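Local atomic coordinates of esterase A (Caulobacter crescentus, PDB entry 5GKV), a protein that probably hydrolyses esters as a serine hydrolase of the beta-lactamase and penicillin-binding protein family. Residues V27-F31 with V55-G59; E40-A46 with G358-K364; F61-K65 with A219-R223. One frame throughout, in Å; residues are numbered along the deposited sequence.

Interaction 1. Residues V27-F31 with V55-G59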
# COMPACT_ATOMS: atom_id res chain seq x y z
N VAL A 27 -16.66 -11.84 -12.89
CA VAL A 27 -16.20 -10.66 -12.15
C VAL A 27 -17.30 -9.61 -12.09
O VAL A 27 -17.58 -9.04 -11.03
CB VAL A 27 -14.91 -10.10 -12.77
CG1 VAL A 27 -14.46 -8.87 -11.99
CG2 VAL A 27 -13.81 -11.17 -12.71
N ARG A 28 -17.94 -9.33 -13.24
CA ARG A 28 -19.03 -8.36 -13.24
C ARG A 28 -20.16 -8.80 -12.32
O ARG A 28 -20.74 -7.97 -11.60
CB ARG A 28 -19.57 -8.14 -14.67
CG ARG A 28 -20.71 -7.11 -14.74
CD ARG A 28 -21.36 -7.02 -16.12
NE ARG A 28 -20.47 -6.68 -17.24
CZ ARG A 28 -20.27 -5.44 -17.72
NH1 ARG A 28 -20.85 -4.38 -17.16
NH2 ARG A 28 -19.46 -5.26 -18.76
N GLU A 29 -20.48 -10.10 -12.30
CA GLU A 29 -21.54 -10.59 -11.42
C GLU A 29 -21.20 -10.34 -9.95
O GLU A 29 -22.05 -9.86 -9.18
CB GLU A 29 -21.75 -12.09 -11.65
CG GLU A 29 -22.35 -12.43 -12.99
CD GLU A 29 -23.87 -12.32 -12.99
OE1 GLU A 29 -24.48 -12.43 -11.90
OE2 GLU A 29 -24.45 -12.14 -14.08
N VAL A 30 -19.98 -10.68 -9.54
CA VAL A 30 -19.55 -10.48 -8.16
C VAL A 30 -19.52 -9.00 -7.82
O VAL A 30 -19.96 -8.58 -6.74
CB VAL A 30 -18.19 -11.15 -7.93
CG1 VAL A 30 -17.62 -10.75 -6.56
CG2 VAL A 30 -18.33 -12.68 -8.03
N PHE A 31 -19.00 -8.18 -8.76
CA PHE A 31 -18.96 -6.73 -8.59
C PHE A 31 -20.37 -6.19 -8.34
O PHE A 31 -20.60 -5.47 -7.36
CB PHE A 31 -18.33 -6.10 -9.83
CG PHE A 31 -17.91 -4.66 -9.67
CD1 PHE A 31 -16.76 -4.32 -8.98
CD2 PHE A 31 -18.66 -3.65 -10.25
CE1 PHE A 31 -16.36 -2.98 -8.85
CE2 PHE A 31 -18.27 -2.31 -10.13
CZ PHE A 31 -17.12 -1.98 -9.43
N VAL A 55 -10.11 -6.06 -17.29
CA VAL A 55 -11.36 -5.75 -16.61
C VAL A 55 -11.18 -4.41 -15.92
O VAL A 55 -10.17 -4.20 -15.23
CB VAL A 55 -11.75 -6.82 -15.59
CG1 VAL A 55 -13.07 -6.43 -14.86
CG2 VAL A 55 -11.85 -8.20 -16.24
N ASP A 56 -12.14 -3.51 -16.09
CA ASP A 56 -12.10 -2.22 -15.40
C ASP A 56 -13.55 -1.81 -15.18
O ASP A 56 -14.18 -1.26 -16.08
CB ASP A 56 -11.31 -1.20 -16.22
CG ASP A 56 -11.35 0.19 -15.62
OD1 ASP A 56 -11.60 0.32 -14.41
OD2 ASP A 56 -11.12 1.17 -16.39
N LEU A 57 -14.08 -2.12 -14.00
CA LEU A 57 -15.49 -1.89 -13.70
C LEU A 57 -15.64 -0.82 -12.63
O LEU A 57 -14.88 -0.79 -11.66
CB LEU A 57 -16.16 -3.17 -13.21
CG LEU A 57 -16.30 -4.28 -14.24
CD1 LEU A 57 -16.84 -5.50 -13.53
CD2 LEU A 57 -17.23 -3.85 -15.37
N MET A 58 -16.67 0.02 -12.80
CA MET A 58 -16.99 1.13 -11.91
C MET A 58 -18.42 1.00 -11.43
O MET A 58 -19.30 0.58 -12.19
CB MET A 58 -16.83 2.47 -12.65
CG MET A 58 -15.37 2.84 -12.97
SD MET A 58 -15.31 4.13 -14.24
CE MET A 58 -15.79 3.15 -15.68
N GLY A 59 -18.69 1.38 -10.18
CA GLY A 59 -20.06 1.39 -9.71
C GLY A 59 -20.26 2.41 -8.61
O GLY A 59 -19.30 2.81 -7.93
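Phe31 and Leu57 carry most of this contact, in which helix 25-35 packs on the central antiparallel sheet of the beta-lactamase-type fold. The short axes of 27-31 and 55-59 run 9.9 Å apart and nearly parallel, 21° from each other. No hydrogen bond joins the two segments. The tight part lies around the Phe31 ring. Leu57 CB sits over one ring face, 3.9 Å from the centroid, in a CH-pi contact. The far end of the ring reaches the strand backbone, where Phe31 CZ comes to 3.4 Å from Leu57 O. At the ring edge, Gly59 N lies in the ring plane, and Phe31 CE2 is 3.6 Å from Met58 C. Phe31 gets there because its CG stands anti to the backbone N (chi1 -166°), which sends the ring from the helix to the strand. Leu57 answers in the other direction. Its CD1 branch presses against the helix backbone, 3.6 Å from Arg28 CA. Ile16 of strand 16-17 also touches Phe31 and Leu57, and Leu378 of helix 373-384 packs on the ring too.

Toward Val27 the fit is looser. Its CG1 meets Val55 CG1 at 4.0 Å, one methyl against another, and Phe45 of the neighbouring strand touches Val27 as well. The partly exposed side is that of Arg28. Its chain starts extended and bends at chi3 (-59°), which brings the guanidinium back over the leucine. There the CD2 methyl of Leu57 lies over one guanidinium face, offset toward its rim, with Arg28 NH1 4.1 Å from Leu57 CD2.

Interaction 2. Residues E40-A46 with G358-K364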
# COMPACT_ATOMS: atom_id res chain seq x y z
N GLU A 40 -21.61 -1.02 -0.63
CA GLU A 40 -20.65 -0.09 -1.20
C GLU A 40 -21.17 1.33 -1.11
O GLU A 40 -22.37 1.57 -0.90
CB GLU A 40 -20.38 -0.40 -2.69
CG GLU A 40 -19.75 -1.77 -2.96
CD GLU A 40 -18.24 -1.80 -2.68
OE1 GLU A 40 -17.73 -1.00 -1.86
OE2 GLU A 40 -17.55 -2.64 -3.31
N LEU A 41 -20.24 2.28 -1.29
CA LEU A 41 -20.60 3.62 -1.74
C LEU A 41 -20.22 3.72 -3.22
O LEU A 41 -21.09 3.65 -4.09
CB LEU A 41 -19.91 4.70 -0.90
CG LEU A 41 -20.17 6.16 -1.29
CD1 LEU A 41 -21.69 6.44 -1.29
CD2 LEU A 41 -19.44 7.11 -0.34
N GLY A 42 -18.93 3.84 -3.52
CA GLY A 42 -18.44 3.68 -4.87
C GLY A 42 -17.19 2.83 -4.89
O GLY A 42 -16.48 2.69 -3.88
N ALA A 43 -16.92 2.24 -6.06
CA ALA A 43 -15.77 1.35 -6.15
C ALA A 43 -15.35 1.16 -7.60
O ALA A 43 -16.14 1.33 -8.54
CB ALA A 43 -16.07 -0.02 -5.51
N ARG A 44 -14.09 0.78 -7.77
CA ARG A 44 -13.57 0.42 -9.08
C ARG A 44 -12.66 -0.79 -8.91
O ARG A 44 -11.87 -0.86 -7.95
CB ARG A 44 -12.82 1.60 -9.71
CG ARG A 44 -12.47 1.42 -11.19
CD ARG A 44 -11.85 2.70 -11.74
NE ARG A 44 -11.66 2.68 -13.19
CZ ARG A 44 -11.14 3.72 -13.86
NH1 ARG A 44 -10.76 4.81 -13.19
NH2 ARG A 44 -10.99 3.66 -15.16
N PHE A 45 -12.79 -1.75 -9.81
CA PHE A 45 -11.97 -2.96 -9.77
C PHE A 45 -11.34 -3.14 -11.13
O PHE A 45 -12.04 -3.14 -12.15
CB PHE A 45 -12.77 -4.22 -9.41
CG PHE A 45 -11.93 -5.48 -9.41
CD1 PHE A 45 -11.04 -5.74 -8.37
CD2 PHE A 45 -12.06 -6.43 -10.43
CE1 PHE A 45 -10.26 -6.91 -8.36
CE2 PHE A 45 -11.29 -7.60 -10.43
CZ PHE A 45 -10.39 -7.84 -9.39
N ALA A 46 -10.03 -3.34 -11.15
CA ALA A 46 -9.29 -3.51 -12.39
C ALA A 46 -8.45 -4.77 -12.30
O ALA A 46 -7.85 -5.05 -11.25
CB ALA A 46 -8.40 -2.29 -12.68
N GLY A 358 -3.91 -6.87 -10.12
CA GLY A 358 -5.21 -6.24 -9.96
C GLY A 358 -5.21 -5.24 -8.82
O GLY A 358 -4.27 -5.15 -8.03
N ALA A 359 -6.31 -4.48 -8.75
CA ALA A 359 -6.49 -3.57 -7.64
C ALA A 359 -7.97 -3.34 -7.41
O ALA A 359 -8.75 -3.26 -8.36
CB ALA A 359 -5.78 -2.22 -7.89
N TYR A 360 -8.35 -3.24 -6.14
CA TYR A 360 -9.69 -2.87 -5.72
C TYR A 360 -9.58 -1.56 -4.95
O TYR A 360 -8.84 -1.49 -3.97
CB TYR A 360 -10.30 -3.98 -4.86
CG TYR A 360 -11.58 -3.61 -4.15
CD1 TYR A 360 -12.80 -3.56 -4.84
CD2 TYR A 360 -11.58 -3.33 -2.79
CE1 TYR A 360 -13.98 -3.24 -4.18
CE2 TYR A 360 -12.73 -3.01 -2.13
CZ TYR A 360 -13.93 -2.96 -2.82
OH TYR A 360 -15.09 -2.64 -2.14
N VAL A 361 -10.32 -0.54 -5.39
CA VAL A 361 -10.23 0.78 -4.78
C VAL A 361 -11.66 1.25 -4.50
O VAL A 361 -12.48 1.32 -5.43
CB VAL A 361 -9.49 1.78 -5.68
CG1 VAL A 361 -9.49 3.17 -5.03
CG2 VAL A 361 -8.02 1.29 -5.93
N MET A 362 -11.96 1.56 -3.25
CA MET A 362 -13.33 1.90 -2.89
C MET A 362 -13.31 3.00 -1.84
O MET A 362 -12.28 3.29 -1.25
CB MET A 362 -14.11 0.68 -2.37
CG MET A 362 -13.80 0.29 -0.89
SD MET A 362 -12.06 0.01 -0.43
CE MET A 362 -11.96 1.05 1.03
N ASN A 363 -14.48 3.60 -1.59
CA ASN A 363 -14.53 4.67 -0.60
C ASN A 363 -15.41 4.37 0.60
O ASN A 363 -15.35 5.13 1.57
CB ASN A 363 -14.94 6.01 -1.25
CG ASN A 363 -16.30 5.97 -1.92
OD1 ASN A 363 -16.90 4.91 -2.08
ND2 ASN A 363 -16.79 7.14 -2.35
N LYS A 364 -16.18 3.29 0.60
CA LYS A 364 -16.84 2.83 1.82
C LYS A 364 -15.87 1.93 2.60
O LYS A 364 -15.52 0.84 2.14
CB LYS A 364 -18.15 2.13 1.52
CG LYS A 364 -18.87 1.62 2.79
CD LYS A 364 -20.22 1.02 2.44
CE LYS A 364 -20.90 0.39 3.67
NZ LYS A 364 -21.21 1.43 4.71
O HOH W 1 -17.37 1.62 -1.56
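Tyr360, on strand 356-362, bonds Glu40, just before strand 42-49, its neighbour in the central antiparallel sheet. This is one of two short side-chain bonds here. Tyr360 OH donates to Glu40 OE2 at 2.7 Å, and OE2 accepts through its syn lone pair. Glu40 OE2 lies at the ring edge, and the carboxylate plane is turned 36° from the ring. Glu40 bends at chi2 (-79°) to bring its acid group back over the strand. Its other oxygen, OE1, forms a salt bridge with Arg374. Each oxygen of the buried carboxylate thus has a polar partner, which would probably favour its charged form.

Asn363 makes the second short link. Its OD1 takes the N-H of Gly42 at 2.7 Å, in the carbonyl plane and on a lone pair. Asn363 N in turn donates to Gly42 O at 3.2 Å, so residue 363 grips both polar backbone atoms of the glycine. The amide ND2 is bound by Asp220 O and Phe61 O. Water 1 also ties this end together, accepting from Leu41 N and Lys364 N.

Farther along, Arg44 with Val361 and Ala46 with Ala359 are hydrogen-bonded pairs, each closed by two backbone bonds. The Arg44 side chain leaves on the face of Ala46 and Ala359 for Asp56, with which it forms a salt bridge.

The outer layer is packing. Ala43 CB meets Met362 CB at 3.8 Å, on the same face as Phe45 and Tyr360. Helices 25-35 and 373-384 cover this face, while Arg44, Ala46 and Ala359 on the other touch helix 270-281. Leu41 lies across the Asn363 amide, with Leu41 CD2 3.3 Å from Asn363 ND2. At the far end Tyr360 CB lies in the plane of the Phe45 ring, at its edge, 4.0 Å from Phe45 CD1.

Interaction 3. Residues F61-K65 with A219-R223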
# COMPACT_ATOMS: atom_id res chain seq x y z
N PHE A 61 -20.96 5.68 -6.25
CA PHE A 61 -20.85 7.13 -6.10
C PHE A 61 -19.54 7.56 -5.46
O PHE A 61 -18.99 6.88 -4.58
CB PHE A 61 -22.03 7.66 -5.27
CG PHE A 61 -23.34 7.24 -5.83
CD1 PHE A 61 -23.96 6.05 -5.41
CD2 PHE A 61 -23.92 7.96 -6.86
CE1 PHE A 61 -25.16 5.64 -5.97
CE2 PHE A 61 -25.14 7.55 -7.43
CZ PHE A 61 -25.74 6.38 -6.98
N ALA A 62 -19.05 8.71 -5.92
CA ALA A 62 -17.83 9.30 -5.37
C ALA A 62 -18.12 10.07 -4.08
O ALA A 62 -17.23 10.20 -3.24
CB ALA A 62 -17.20 10.25 -6.40
N ASP A 63 -19.35 10.54 -3.90
CA ASP A 63 -19.70 11.45 -2.81
C ASP A 63 -20.66 10.79 -1.81
O ASP A 63 -21.45 9.91 -2.18
CB ASP A 63 -20.33 12.73 -3.36
CG ASP A 63 -21.67 12.49 -4.05
OD1 ASP A 63 -21.79 11.49 -4.81
OD2 ASP A 63 -22.60 13.29 -3.84
N ARG A 64 -20.59 11.23 -0.55
CA ARG A 64 -21.48 10.66 0.47
C ARG A 64 -22.95 10.95 0.18
O ARG A 64 -23.81 10.18 0.58
CB ARG A 64 -21.10 11.17 1.87
CG ARG A 64 -19.92 10.40 2.51
CD ARG A 64 -19.54 10.96 3.89
NE ARG A 64 -19.19 12.38 3.82
CZ ARG A 64 -17.94 12.83 3.74
NH1 ARG A 64 -16.93 11.98 3.71
NH2 ARG A 64 -17.71 14.13 3.67
N LYS A 65 -23.25 12.04 -0.54
CA LYS A 65 -24.63 12.36 -0.90
C LYS A 65 -25.18 11.50 -2.03
O LYS A 65 -26.39 11.59 -2.32
CB LYS A 65 -24.75 13.84 -1.30
CG LYS A 65 -24.62 14.82 -0.16
CD LYS A 65 -24.98 16.23 -0.61
CE LYS A 65 -24.09 17.29 0.01
NZ LYS A 65 -24.41 18.64 -0.56
N ALA A 219 -12.59 11.25 -4.08
CA ALA A 219 -13.85 10.75 -3.53
C ALA A 219 -13.96 11.07 -2.05
O ALA A 219 -12.97 11.06 -1.32
CB ALA A 219 -13.93 9.23 -3.72
N ASP A 220 -15.18 11.35 -1.59
CA ASP A 220 -15.49 11.29 -0.17
C ASP A 220 -15.24 9.90 0.37
O ASP A 220 -15.47 8.90 -0.31
CB ASP A 220 -16.97 11.60 0.12
CG ASP A 220 -17.36 13.02 -0.19
OD1 ASP A 220 -16.48 13.89 -0.35
OD2 ASP A 220 -18.59 13.25 -0.27
N LEU A 221 -14.85 9.83 1.63
CA LEU A 221 -14.77 8.57 2.34
C LEU A 221 -15.94 8.42 3.30
O LEU A 221 -16.45 9.40 3.85
CB LEU A 221 -13.45 8.48 3.12
CG LEU A 221 -12.20 8.54 2.24
CD1 LEU A 221 -10.96 8.64 3.11
CD2 LEU A 221 -12.15 7.29 1.37
N MET A 222 -16.38 7.18 3.48
CA MET A 222 -17.31 6.83 4.53
C MET A 222 -16.55 5.99 5.54
O MET A 222 -16.05 4.91 5.20
CB MET A 222 -18.51 6.08 3.98
CG MET A 222 -19.60 5.86 5.01
SD MET A 222 -20.98 4.96 4.29
CE MET A 222 -20.51 4.97 2.56
N ARG A 223 -16.47 6.48 6.77
CA ARG A 223 -15.67 5.84 7.80
C ARG A 223 -16.36 4.55 8.26
O ARG A 223 -17.55 4.35 8.02
CB ARG A 223 -15.42 6.81 8.95
CG ARG A 223 -16.61 7.08 9.90
CD ARG A 223 -17.86 7.65 9.19
NE ARG A 223 -17.50 8.75 8.30
CZ ARG A 223 -18.27 9.23 7.33
NH1 ARG A 223 -19.47 8.70 7.06
NH2 ARG A 223 -17.82 10.23 6.59
O HOH W 2 -13.66 12.32 3.12
O HOH W 3 -21.00 14.53 -0.16
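Ala62 and Asp63 run beside Ala219 and Asp220 as two irregular loops, their directions 41° apart, joined by a weak backbone bond from Asp220 N to Ala62 O (2.9 Å). Ala219 CB rests against the same carbonyl, 3.5 Å from Ala62 O.

The Asp220 carboxylate points at the other loop. Its OD2 accepts the backbone N-H of Arg64 at 2.9 Å in a fairly straight bond, through the anti lone pair. Water 3 donates to the same oxygen.

Arg64 folds back across Asp220. The bend at chi3 (-58°) turns its guanidinium so that one face lies over Asp220 CB, 3.6 Å from Arg64 NH1. The guanidinium and carboxylate planes are stacked, 11° apart. No guanidinium N-H points at the acid: OD2 lies well out of the guanidinium plane, 4.1 Å from Arg64 NH2. Arg64 NH1 instead donates to Leu221 O at 2.6 Å, with the oxygen in the guanidinium plane.

Arg223, from the same loop as Asp220, sets its guanidinium edge on the Arg64 chain, Arg223 NH2 being 3.3 Å from Arg64 CD. Asp63 turns elsewhere, to the backbone N-H groups of Gln67 and Val68.

The acid therefore acts on Arg64 through a backbone bond and probably also by charge. Arg64 NH1 and Arg223 NH2 are like charges 3.5 Å apart. Asp220 would partly offset the charge of Arg64, and Leu221 O lies close to both nitrogens, bonded to Arg64 alone of the two.

Interactions 1 and 2 are buried and build on the same sheet. Strand 42-49 lies between strands 52-60 and 356-362, so it forms one side of interaction 2 and adjoins the strand of interaction 1. Asp56 and Arg44 form a salt bridge from one to the other. Interaction 1 adds a helix to that sheet by packing, mostly apolar, without a hydrogen bond. Interaction 2 joins strands, with a backbone ladder and buried polar groups. Interaction 3 lies at the surface, between loops beyond the strand ends, and relies on charged side chains, carbonyls and water. It meets interaction 2 at several points, among them Asn363 O, 3.0 Å from Met222 N. Residues 61-65 continue from the strand of interaction 1.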